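Side-chain contact in O-methyltransferase, SAM-dependent (Legionella pneumophila subsp. pneumophila, PDB 3R3H), which probably transfers a methyl group from S-adenosylmethionine to a hydroxyl oxygen of a substrate not identified here: residues S74-S79 against P103-A108. Sequence-based numbering, arbitrary orientation.
Sequences SALAMS and PYWREA
Helices 73-80 and 102-107 lie side by side, running in roughly the same direction, and come nearest at Leu76 and Trp105, whose CA atoms are 6.4 Å apart. Leu76 reaches across with CG anti to its own backbone N (chi1 178°), a torsion that carries CD1 to the indole and to Ala108. Branched leucine suits the place because this one methyl meets two partners, 3.7 Å from Trp105 CD1 and 4.0 Å from Ala108 CB; the small Ala108 admits it just where helix 102-107 has ended. Leu76 CB also packs near the pyrrole part of the indole, the two side chains passing one another rather than meeting end on. On the six-membered ring, Trp105 CZ2 lies 4.2 Å from Ala75 CB, a small methyl where the broad ring approaches obliquely.

In the Rossmann-like fold of class I methyltransferases these helices follow strands 63-68 and 87-92, neighbours in the parallel part of the sheet. Tryptophan joins a broad apolar surface to an N-H donor: Trp105 NE1 donates to Gly72 O in the turn after strand 63-68, which in relatives borders the S-adenosylmethionine site. This bond satisfies a buried N-H and fixes the ring's orientation. Leu27 of helix 25-32 packs against Leu76, while Ala26 touches Ala108.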
# COMPACT_ATOMS: atom_id res chain seq x y z
N SER A 74 11.07 13.04 3.79
CA SER A 74 9.75 12.67 3.29
C SER A 74 9.09 13.82 2.52
O SER A 74 8.29 13.59 1.62
CB SER A 74 8.84 12.20 4.45
OG SER A 74 8.94 13.04 5.58
N ALA A 75 9.45 15.05 2.87
CA ALA A 75 8.90 16.23 2.20
C ALA A 75 9.46 16.33 0.77
O ALA A 75 8.76 16.76 -0.16
CB ALA A 75 9.24 17.49 3.00
N LEU A 76 10.73 15.94 0.63
CA LEU A 76 11.40 15.98 -0.65
C LEU A 76 10.82 14.91 -1.56
O LEU A 76 10.39 15.20 -2.69
CB LEU A 76 12.89 15.74 -0.44
CG LEU A 76 13.75 15.71 -1.71
CD1 LEU A 76 13.62 17.03 -2.47
CD2 LEU A 76 15.19 15.46 -1.30
N ALA A 77 10.83 13.67 -1.06
CA ALA A 77 10.30 12.53 -1.80
C ALA A 77 8.90 12.82 -2.30
O ALA A 77 8.56 12.51 -3.43
CB ALA A 77 10.28 11.28 -0.92
N MET A 78 8.08 13.42 -1.43
CA MET A 78 6.71 13.76 -1.77
C MET A 78 6.61 14.74 -2.94
O MET A 78 5.81 14.51 -3.86
CB MET A 78 5.98 14.33 -0.54
CG MET A 78 5.25 13.26 0.29
SD MET A 78 4.45 13.86 1.80
CE MET A 78 5.09 12.66 2.97
N SER A 79 7.41 15.81 -2.94
CA SER A 79 7.33 16.77 -4.04
C SER A 79 7.93 16.22 -5.32
O SER A 79 7.58 16.64 -6.42
CB SER A 79 7.99 18.11 -3.67
OG SER A 79 9.39 18.05 -3.73
N PRO A 103 19.03 22.96 1.31
CA PRO A 103 20.13 22.78 0.35
C PRO A 103 19.80 21.64 -0.62
O PRO A 103 19.93 21.78 -1.85
CB PRO A 103 21.33 22.46 1.25
CG PRO A 103 21.03 23.23 2.47
CD PRO A 103 19.56 22.96 2.69
N TYR A 104 19.39 20.50 -0.06
CA TYR A 104 19.04 19.33 -0.85
C TYR A 104 17.80 19.61 -1.69
O TYR A 104 17.72 19.20 -2.86
CB TYR A 104 18.78 18.15 0.08
CG TYR A 104 19.97 17.82 0.93
CD1 TYR A 104 20.15 18.40 2.17
CD2 TYR A 104 20.94 16.93 0.47
CE1 TYR A 104 21.26 18.12 2.94
CE2 TYR A 104 22.06 16.64 1.22
CZ TYR A 104 22.21 17.23 2.46
OH TYR A 104 23.34 16.96 3.21
N TRP A 105 16.82 20.30 -1.12
CA TRP A 105 15.62 20.63 -1.86
C TRP A 105 15.97 21.41 -3.15
O TRP A 105 15.40 21.14 -4.21
CB TRP A 105 14.66 21.44 -0.98
CG TRP A 105 14.07 20.66 0.20
CD1 TRP A 105 14.08 19.30 0.39
CD2 TRP A 105 13.37 21.22 1.32
NE1 TRP A 105 13.44 18.99 1.56
CE2 TRP A 105 13.00 20.14 2.16
CE3 TRP A 105 13.03 22.53 1.71
CZ2 TRP A 105 12.28 20.32 3.36
CZ3 TRP A 105 12.32 22.71 2.91
CH2 TRP A 105 11.96 21.61 3.72
N ARG A 106 16.90 22.36 -3.04
CA ARG A 106 17.34 23.17 -4.19
C ARG A 106 18.02 22.29 -5.22
O ARG A 106 17.70 22.31 -6.41
CB ARG A 106 18.37 24.22 -3.76
CG ARG A 106 17.92 25.16 -2.67
CD ARG A 106 17.37 26.44 -3.24
NE ARG A 106 16.60 27.17 -2.25
CZ ARG A 106 17.04 27.50 -1.04
NH1 ARG A 106 18.27 27.16 -0.66
NH2 ARG A 106 16.24 28.18 -0.21
N GLU A 107 18.99 21.52 -4.73
CA GLU A 107 19.75 20.61 -5.54
C GLU A 107 18.82 19.75 -6.38
O GLU A 107 19.11 19.45 -7.53
CB GLU A 107 20.62 19.74 -4.64
CG GLU A 107 21.33 18.58 -5.31
CD GLU A 107 21.99 17.64 -4.30
OE1 GLU A 107 22.19 16.45 -4.64
OE2 GLU A 107 22.31 18.10 -3.16
N ALA A 108 17.68 19.38 -5.79
CA ALA A 108 16.70 18.55 -6.48
C ALA A 108 15.58 19.35 -7.14
O ALA A 108 14.64 18.77 -7.69
CB ALA A 108 16.11 17.53 -5.51